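PDB 3FTB: histidinol-phosphate aminotransferase from Clostridium acetobutylicum, which probably acts as a pyridoxal 5'-phosphate-dependent aminotransferase that handles histidinol phosphate in histidine biosynthesis. Local coordinates for residues I40-F44 and N257-D261; Y58-Y63 and P244-N248; F186-T190 and H296-V300. The contacts are given in a common frame with arbitrary orientation. Residue numbers count along the deposited sequence, not the author numbering.

Contact 1 (I40-F44 and N257-D261)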
loop_
_atom_site.group_PDB
_atom_site.type_symbol
_atom_site.label_atom_id
_atom_site.label_comp_id
_atom_site.label_asym_id
_atom_site.label_seq_id
_atom_site.Cartn_x
_atom_site.Cartn_y
_atom_site.Cartn_z
ATOM N N ILE A 40 -9.436 -12.399 -14.895
ATOM C CA ILE A 40 -10.018 -11.260 -14.191
ATOM C C ILE A 40 -11.538 -11.240 -14.325
ATOM O O ILE A 40 -12.060 -11.420 -15.423
ATOM C CB ILE A 40 -9.436 -9.943 -14.763
ATOM C CG1 ILE A 40 -7.902 -9.955 -14.661
ATOM C CG2 ILE A 40 -10.046 -8.724 -14.077
ATOM C CD1 ILE A 40 -7.202 -8.963 -15.588
ATOM N N PRO A 41 -12.253 -11.030 -13.205
ATOM C CA PRO A 41 -13.720 -10.961 -13.237
ATOM C C PRO A 41 -14.226 -9.977 -14.287
ATOM O O PRO A 41 -13.717 -8.855 -14.427
ATOM C CB PRO A 41 -14.081 -10.467 -11.834
ATOM C CG PRO A 41 -12.976 -10.957 -10.986
ATOM C CD PRO A 41 -11.729 -10.883 -11.837
ATOM N N LYS A 42 -15.232 -10.408 -15.032
ATOM C CA LYS A 42 -15.750 -9.593 -16.108
ATOM C C LYS A 42 -16.332 -8.307 -15.542
ATOM O O LYS A 42 -16.517 -7.331 -16.266
ATOM C CB LYS A 42 -16.781 -10.382 -16.913
ATOM C CG LYS A 42 -16.172 -11.568 -17.653
ATOM C CD LYS A 42 -17.131 -12.183 -18.669
ATOM C CE LYS A 42 -16.499 -13.364 -19.409
ATOM N NZ LYS A 42 -16.342 -14.556 -18.532
ATOM N N SER A 43 -16.594 -8.302 -14.238
ATOM C CA SER A 43 -17.208 -7.152 -13.583
ATOM C C SER A 43 -16.197 -6.053 -13.241
ATOM O O SER A 43 -16.569 -4.958 -12.813
ATOM C CB SER A 43 -17.954 -7.592 -12.322
ATOM O OG SER A 43 -17.071 -8.145 -11.360
ATOM N N PHE A 44 -14.918 -6.338 -13.430
ATOM C CA PHE A 44 -13.909 -5.323 -13.198
ATOM C C PHE A 44 -13.751 -4.445 -14.432
ATOM O O PHE A 44 -13.597 -3.231 -14.330
ATOM C CB PHE A 44 -12.567 -5.945 -12.840
ATOM C CG PHE A 44 -11.497 -4.929 -12.611
ATOM C CD1 PHE A 44 -10.777 -4.407 -13.681
ATOM C CD2 PHE A 44 -11.233 -4.460 -11.335
ATOM C CE1 PHE A 44 -9.800 -3.452 -13.482
ATOM C CE2 PHE A 44 -10.253 -3.513 -11.127
ATOM C CZ PHE A 44 -9.537 -3.004 -12.203
ATOM N N ASN A 257 -17.163 -4.138 -6.631
ATOM C CA ASN A 257 -17.892 -4.661 -7.784
ATOM C C ASN A 257 -17.697 -6.159 -8.055
ATOM O O ASN A 257 -18.530 -6.800 -8.697
ATOM C CB ASN A 257 -17.517 -3.846 -9.026
ATOM C CG ASN A 257 -17.880 -2.372 -8.883
ATOM O OD1 ASN A 257 -19.051 -2.010 -8.901
ATOM N ND2 ASN A 257 -16.876 -1.522 -8.737
ATOM N N CYS A 258 -16.602 -6.715 -7.550
ATOM C CA CYS A 258 -16.220 -8.080 -7.887
ATOM C C CYS A 258 -16.668 -9.121 -6.878
ATOM O O CYS A 258 -16.811 -10.282 -7.227
ATOM C CB CYS A 258 -14.712 -8.176 -8.146
ATOM S SG CYS A 258 -14.233 -7.174 -9.567
ATOM N N LEU A 259 -16.911 -8.714 -5.638
ATOM C CA LEU A 259 -17.355 -9.670 -4.621
ATOM C C LEU A 259 -18.837 -10.044 -4.765
ATOM O O LEU A 259 -19.301 -11.036 -4.179
ATOM C CB LEU A 259 -17.073 -9.145 -3.207
ATOM C CG LEU A 259 -15.622 -8.837 -2.829
ATOM C CD1 LEU A 259 -15.561 -8.474 -1.361
ATOM C CD2 LEU A 259 -14.745 -10.041 -3.113
ATOM N N LYS A 260 -19.569 -9.243 -5.543
ATOM C CA LYS A 260 -20.990 -9.482 -5.805
ATOM C C LYS A 260 -21.112 -10.354 -7.031
ATOM O O LYS A 260 -22.176 -10.903 -7.295
ATOM C CB LYS A 260 -21.732 -8.171 -6.085
ATOM C CG LYS A 260 -21.706 -7.152 -4.971
ATOM C CD LYS A 260 -21.793 -5.747 -5.551
ATOM C CE LYS A 260 -22.543 -5.756 -6.878
ATOM N NZ LYS A 260 -22.496 -4.448 -7.584
ATOM N N ASP A 261 -20.011 -10.448 -7.775
ATOM C CA ASP A 261 -19.922 -11.190 -9.027
ATOM C C ASP A 261 -20.140 -12.691 -8.818
ATOM O O ASP A 261 -19.222 -13.501 -8.977
ATOM C CB ASP A 261 -18.551 -10.930 -9.666
ATOM C CG ASP A 261 -18.528 -11.233 -11.145
ATOM O OD1 ASP A 261 -19.503 -11.841 -11.651
ATOM O OD2 ASP A 261 -17.529 -10.860 -11.800
HETATM O O HOH W 1 -16.857 -12.500 -14.673
#

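Contact 2 (Y58-Y63 and P244-N248). With PO4 (phosphate ion), chain H.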
loop_
_atom_site.group_PDB
_atom_site.type_symbol
_atom_site.label_atom_id
_atom_site.label_comp_id
_atom_site.label_asym_id
_atom_site.label_seq_id
_atom_site.Cartn_x
_atom_site.Cartn_y
_atom_site.Cartn_z
ATOM N N TYR A 58 -8.923 11.660 -3.471
ATOM C CA TYR A 58 -8.655 10.749 -2.370
ATOM C C TYR A 58 -9.910 9.938 -2.032
ATOM O O TYR A 58 -11.011 10.487 -1.944
ATOM C CB TYR A 58 -8.214 11.536 -1.137
ATOM C CG TYR A 58 -6.771 12.016 -1.168
ATOM C CD1 TYR A 58 -5.730 11.200 -0.733
ATOM C CD2 TYR A 58 -6.456 13.298 -1.597
ATOM C CE1 TYR A 58 -4.412 11.647 -0.745
ATOM C CE2 TYR A 58 -5.145 13.752 -1.609
ATOM C CZ TYR A 58 -4.128 12.926 -1.185
ATOM O OH TYR A 58 -2.831 13.387 -1.202
ATOM N N PRO A 59 -9.746 8.626 -1.830
ATOM C CA PRO A 59 -10.898 7.809 -1.440
ATOM C C PRO A 59 -11.398 8.282 -0.083
ATOM O O PRO A 59 -10.735 9.113 0.544
ATOM C CB PRO A 59 -10.303 6.406 -1.295
ATOM C CG PRO A 59 -8.938 6.468 -1.956
ATOM C CD PRO A 59 -8.482 7.870 -1.816
ATOM N N ASP A 60 -12.538 7.765 0.364
ATOM C CA ASP A 60 -13.004 8.025 1.721
ATOM C C ASP A 60 -11.937 7.536 2.688
ATOM O O ASP A 60 -11.500 6.400 2.594
ATOM C CB ASP A 60 -14.328 7.301 1.986
ATOM C CG ASP A 60 -14.878 7.562 3.391
ATOM O OD1 ASP A 60 -14.358 8.455 4.099
ATOM O OD2 ASP A 60 -15.842 6.873 3.789
ATOM N N VAL A 61 -11.506 8.388 3.611
ATOM C CA VAL A 61 -10.494 7.971 4.580
ATOM C C VAL A 61 -11.010 6.846 5.494
ATOM O O VAL A 61 -10.231 6.207 6.202
ATOM C CB VAL A 61 -9.976 9.161 5.423
ATOM C CG1 VAL A 61 -10.855 9.373 6.657
ATOM C CG2 VAL A 61 -8.531 8.938 5.834
ATOM N N ASN A 62 -12.322 6.612 5.476
ATOM C CA ASN A 62 -12.934 5.535 6.275
ATOM C C ASN A 62 -13.402 4.335 5.446
ATOM O O ASN A 62 -13.787 3.310 5.999
ATOM C CB ASN A 62 -14.106 6.060 7.120
ATOM C CG ASN A 62 -13.655 6.893 8.317
ATOM O OD1 ASN A 62 -14.405 7.741 8.799
ATOM N ND2 ASN A 62 -12.430 6.655 8.797
ATOM N N TYR A 63 -13.387 4.476 4.123
ATOM C CA TYR A 63 -13.734 3.385 3.198
ATOM C C TYR A 63 -15.090 2.714 3.470
ATOM O O TYR A 63 -15.236 1.495 3.270
ATOM C CB TYR A 63 -12.624 2.316 3.165
ATOM C CG TYR A 63 -11.320 2.783 2.542
ATOM C CD1 TYR A 63 -11.200 2.942 1.168
ATOM C CD2 TYR A 63 -10.216 3.063 3.331
ATOM C CE1 TYR A 63 -10.017 3.373 0.601
ATOM C CE2 TYR A 63 -9.024 3.494 2.772
ATOM C CZ TYR A 63 -8.930 3.648 1.409
ATOM O OH TYR A 63 -7.743 4.080 0.858
ATOM N N PRO A 244 -3.371 5.981 6.577
ATOM C CA PRO A 244 -4.628 6.357 5.921
ATOM C C PRO A 244 -4.482 6.325 4.400
ATOM O O PRO A 244 -3.372 6.454 3.886
ATOM C CB PRO A 244 -4.858 7.780 6.411
ATOM C CG PRO A 244 -4.177 7.812 7.751
ATOM C CD PRO A 244 -2.956 6.962 7.592
ATOM N N TRP A 245 -5.596 6.134 3.703
ATOM C CA TRP A 245 -5.602 5.822 2.270
ATOM C C TRP A 245 -4.565 4.787 1.769
ATOM O O TRP A 245 -3.956 4.989 0.720
ATOM C CB TRP A 245 -5.477 7.107 1.457
ATOM C CG TRP A 245 -6.450 8.144 1.864
ATOM C CD1 TRP A 245 -7.788 8.165 1.594
ATOM C CD2 TRP A 245 -6.172 9.329 2.619
ATOM N NE1 TRP A 245 -8.359 9.291 2.139
ATOM C CE2 TRP A 245 -7.386 10.022 2.769
ATOM C CE3 TRP A 245 -5.010 9.874 3.177
ATOM C CZ2 TRP A 245 -7.475 11.230 3.459
ATOM C CZ3 TRP A 245 -5.103 11.069 3.866
ATOM C CH2 TRP A 245 -6.323 11.734 4.000
ATOM N N ASN A 246 -4.372 3.680 2.481
ATOM C CA ASN A 246 -3.427 2.661 2.010
ATOM C C ASN A 246 -3.965 1.831 0.836
ATOM O O ASN A 246 -3.255 0.997 0.270
ATOM C CB ASN A 246 -3.020 1.726 3.148
ATOM C CG ASN A 246 -4.186 0.904 3.666
ATOM O OD1 ASN A 246 -5.309 1.398 3.793
ATOM N ND2 ASN A 246 -3.924 -0.357 3.968
ATOM N N ILE A 247 -5.224 2.058 0.483
ATOM C CA ILE A 247 -5.905 1.272 -0.546
ATOM C C ILE A 247 -6.160 2.114 -1.787
ATOM O O ILE A 247 -6.955 3.035 -1.753
ATOM C CB ILE A 247 -7.265 0.733 -0.020
ATOM C CG1 ILE A 247 -7.073 -0.035 1.286
ATOM C CG2 ILE A 247 -7.973 -0.130 -1.055
ATOM C CD1 ILE A 247 -5.992 -1.085 1.223
ATOM N N ASN A 248 -5.481 1.804 -2.885
ATOM C CA ASN A 248 -5.690 2.533 -4.141
ATOM C C ASN A 248 -7.123 2.399 -4.671
ATOM O O ASN A 248 -7.855 1.488 -4.281
ATOM C CB ASN A 248 -4.696 2.063 -5.203
ATOM C CG ASN A 248 -5.099 0.739 -5.836
ATOM O OD1 ASN A 248 -4.584 -0.316 -5.469
ATOM N ND2 ASN A 248 -6.017 0.791 -6.793
HETATM P P PO4 H . 0.241 11.712 -0.569
HETATM O O1 PO4 H . 1.193 11.734 -1.737
HETATM O O2 PO4 H . 0.375 12.969 0.275
HETATM O O3 PO4 H . -1.161 11.590 -1.117
HETATM O O4 PO4 H . 0.525 10.515 0.296
HETATM O O HOH W 2 -7.444 5.209 5.480
#

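Contact 3 (F186-T190 and H296-V300)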
loop_
_atom_site.group_PDB
_atom_site.type_symbol
_atom_site.label_atom_id
_atom_site.label_comp_id
_atom_site.label_asym_id
_atom_site.label_seq_id
_atom_site.Cartn_x
_atom_site.Cartn_y
_atom_site.Cartn_z
ATOM N N PHE A 186 -7.277 -18.751 0.437
ATOM C CA PHE A 186 -7.601 -19.761 -0.558
ATOM C C PHE A 186 -8.998 -20.320 -0.331
ATOM O O PHE A 186 -9.560 -20.954 -1.227
ATOM C CB PHE A 186 -6.598 -20.919 -0.512
ATOM C CG PHE A 186 -5.263 -20.606 -1.137
ATOM C CD1 PHE A 186 -5.152 -20.387 -2.502
ATOM C CD2 PHE A 186 -4.111 -20.564 -0.358
ATOM C CE1 PHE A 186 -3.919 -20.120 -3.086
ATOM C CE2 PHE A 186 -2.873 -20.300 -0.932
ATOM C CZ PHE A 186 -2.778 -20.079 -2.302
ATOM N N ILE A 187 -9.546 -20.080 0.860
ATOM C CA ILE A 187 -10.795 -20.701 1.284
ATOM C C ILE A 187 -11.881 -20.617 0.213
ATOM O O ILE A 187 -12.887 -21.319 0.283
ATOM C CB ILE A 187 -11.344 -20.056 2.566
ATOM C CG1 ILE A 187 -12.258 -21.025 3.325
ATOM C CG2 ILE A 187 -12.109 -18.801 2.214
ATOM C CD1 ILE A 187 -11.531 -22.124 4.090
ATOM N N GLU A 188 -11.670 -19.765 -0.780
ATOM C CA GLU A 188 -12.663 -19.535 -1.817
ATOM C C GLU A 188 -12.885 -20.789 -2.643
ATOM O O GLU A 188 -13.997 -21.066 -3.119
ATOM C CB GLU A 188 -12.159 -18.446 -2.743
ATOM C CG GLU A 188 -11.197 -17.486 -2.105
ATOM C CD GLU A 188 -11.916 -16.391 -1.385
ATOM O OE1 GLU A 188 -11.225 -15.630 -0.698
ATOM O OE2 GLU A 188 -13.155 -16.300 -1.509
ATOM N N PHE A 189 -11.806 -21.550 -2.790
ATOM C CA PHE A 189 -11.731 -22.617 -3.770
ATOM C C PHE A 189 -12.428 -23.885 -3.291
ATOM O O PHE A 189 -12.422 -24.895 -3.989
ATOM C CB PHE A 189 -10.267 -22.911 -4.118
ATOM C CG PHE A 189 -9.571 -21.802 -4.873
ATOM C CD1 PHE A 189 -9.627 -21.746 -6.265
ATOM C CD2 PHE A 189 -8.822 -20.845 -4.198
ATOM C CE1 PHE A 189 -8.974 -20.730 -6.957
ATOM C CE2 PHE A 189 -8.168 -19.831 -4.890
ATOM C CZ PHE A 189 -8.240 -19.785 -6.270
ATOM N N THR A 190 -13.022 -23.819 -2.104
ATOM C CA THR A 190 -13.809 -24.913 -1.535
ATOM C C THR A 190 -15.305 -24.759 -1.847
ATOM O O THR A 190 -15.989 -25.734 -2.166
ATOM C CB THR A 190 -13.647 -24.959 -0.002
ATOM O OG1 THR A 190 -14.433 -23.920 0.598
ATOM C CG2 THR A 190 -12.195 -24.748 0.388
ATOM N N HIS A 296 -7.705 -28.913 -1.132
ATOM C CA HIS A 296 -9.037 -28.339 -1.032
ATOM C C HIS A 296 -9.104 -26.963 -1.654
ATOM O O HIS A 296 -10.113 -26.277 -1.545
ATOM C CB HIS A 296 -9.533 -28.366 0.413
ATOM C CG HIS A 296 -9.910 -29.739 0.867
ATOM N ND1 HIS A 296 -8.981 -30.650 1.327
ATOM C CD2 HIS A 296 -11.104 -30.375 0.884
ATOM C CE1 HIS A 296 -9.591 -31.784 1.625
ATOM N NE2 HIS A 296 -10.880 -31.643 1.370
ATOM N N ALA A 297 -8.013 -26.577 -2.312
ATOM C CA ALA A 297 -7.948 -25.335 -3.075
ATOM C C ALA A 297 -7.417 -25.617 -4.476
ATOM O O ALA A 297 -7.679 -26.678 -5.042
ATOM C CB ALA A 297 -7.067 -24.303 -2.355
ATOM N N ASN A 298 -6.647 -24.685 -5.030
ATOM C CA ASN A 298 -6.118 -24.852 -6.391
ATOM C C ASN A 298 -4.630 -25.246 -6.475
ATOM O O ASN A 298 -3.886 -24.754 -7.337
ATOM C CB ASN A 298 -6.406 -23.606 -7.237
ATOM C CG ASN A 298 -5.697 -22.377 -6.710
ATOM O OD1 ASN A 298 -5.527 -22.230 -5.503
ATOM N ND2 ASN A 298 -5.255 -21.501 -7.612
ATOM N N PHE A 299 -4.214 -26.163 -5.600
ATOM C CA PHE A 299 -2.868 -26.724 -5.639
ATOM C C PHE A 299 -2.826 -28.088 -4.950
ATOM O O PHE A 299 -3.711 -28.423 -4.162
ATOM C CB PHE A 299 -1.863 -25.767 -4.998
ATOM C CG PHE A 299 -2.262 -25.313 -3.627
ATOM C CD1 PHE A 299 -1.987 -26.093 -2.516
ATOM C CD2 PHE A 299 -2.925 -24.106 -3.448
ATOM C CE1 PHE A 299 -2.363 -25.680 -1.246
ATOM C CE2 PHE A 299 -3.303 -23.694 -2.193
ATOM C CZ PHE A 299 -3.019 -24.478 -1.086
ATOM N N VAL A 300 -1.785 -28.860 -5.249
ATOM C CA VAL A 300 -1.656 -30.236 -4.772
ATOM C C VAL A 300 -0.205 -30.549 -4.352
ATOM O O VAL A 300 0.735 -30.237 -5.089
ATOM C CB VAL A 300 -2.108 -31.220 -5.881
ATOM C CG1 VAL A 300 -1.245 -31.044 -7.136
ATOM C CG2 VAL A 300 -2.082 -32.656 -5.385
#

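Contact 1 (I40-F44 and N257-D261)
A small, partly buried packing contact with one direct hydrogen bond joins the short helical turn near the N terminus to the connection between helices 249-257 and 262-285. Ser-43 faces that connection and lies nearest to Cys-258, with their CA atoms 5.9 Å apart. Its chi1 (p) directs the hydroxyl at Asp-261, where Ser-43 OG donates to Asp-261 OD2 at 2.8 Å. A water joins the two segments beside this bond, accepting from Lys-42 N at 2.7 Å and donating weakly to Asp-261 OD2 at 3.4 Å. Asp-261 is the N-cap of helix 262-285: its other oxygen, OD1, takes a weak hydrogen bond from the backbone N of Tyr-264, so one carboxylate both caps the helix and holds the N-terminal segment. Next to the polar group, Cys-258 SG touches both Pro-41 CB at 4.0 Å and Phe-44 CB at 3.9 Å, at the edge of the Phe-44 ring. The turn that presents Pro-41, Ser-43 and Phe-44 is closed by Phe-44 N to Pro-41 O at 3.0 Å. Phe-44 also packs on Met-253 and Ala-254 of helix 249-257, while Ile-40 and Phe-44 both touch Leu-55 of the second subunit.

Contact 2 (Y58-Y63 and P244-N248)
At the subunit interface, beside a phosphate site that probably marks where the cofactor phosphate binds, two irregular loops close around the indole of Trp-245. Val-61 lies over one face of it, with CG2 3.8 Å from the centroid of the Trp-245 six-membered ring in a CH-pi contact. On the opposite face Tyr-58 approaches edge-to-face, ring centroids 5.0 Å apart and planes at 50°. At the indole edge Trp-245 NE1 gives a weak hydrogen bond to Pro-59 O (2.9 Å), and Pro-59 CD packs on Trp-245 CD1 at 3.5 Å. A type I turn from Asp-60 to Tyr-63, with an Asx turn in which Asp-60 OD1 accepts from Asn-62 N at 3.1 Å, brings the Tyr-63 side chain back to the second loop. There Tyr-63 OH donates to Ile-247 O at 2.9 Å, and Ile-247 CG1 lies over a face of its ring. A water bridges Val-61 O (3.0 Å) and Trp-245 N (2.7 Å). Held against the indole, Tyr-58 OH donates to phosphate O3 at a very short 2.5 Å and also bonds Lys-215 of the second subunit; Ser-88, Thr-214 and Arg-223 of that subunit bind the same ion. This is consistent with the active site of aspartate aminotransferase and its class I/II relatives, where a tyrosine reaches across the dimer to its partner's cofactor phosphate.

Contact 3 (F186-T190 and H296-V300)
Phe-186 offers one face of its ring to the edge of Phe-299 in a T-shaped pair, centroids 4.8 Å apart and planes at 69°, with Phe-186 CE2 3.6 Å from Phe-299 CE2. No hydrogen bond crosses between the segments. The 3-10 turn at 187-189, with Phe-189 N bonded to Phe-186 O at 2.8 Å, turns both phenylalanines toward 296-300, and Ala-297 CB touches both, 3.9 Å from Phe-186 CB and 3.9 Å from Phe-189 CB. Asn-298 CB lies over the face of the Phe-189 ring in a CH-pi contact, 4.1 Å from its centroid, while the amide ND2 bonds Asn-34 O. Farther along, Thr-190 CG2 rests 3.2 Å from His-296 O. Arg-276 of helix 262-285 links the two segments, bonding Ala-297 O and, weakly, Phe-189 O. The side chain of Phe-186 is about 6 Å from a bound phosphate ion. The contact joins the loop after strand 179-183 of the seven-stranded sheet to the start of strand 299-304, as expected at the junction of large and small domains in fold type I PLP enzymes.

From the N terminus, the chain first passes 40-44, which meets 257-261 to close the loop of contact 1 after 212 intervening residues. Contact 2, from 58-63 to 244-248, is nested inside that loop, and helix 249-257 connects the later segments of the two. Contact 3 starts inside both loops, at 186-190, and ends beyond them at 296-300, so it crosses each. Contacts 1 and 2 tie the N-terminal region to the two ends of helix 249-257 and both touch the second subunit; contact 3 joins the loop after strand 179-183 of the seven-stranded sheet to strand 299-304 of the five-stranded sheet. None of them touch: the centres of contacts 2 and 3 lie about 30 Å apart.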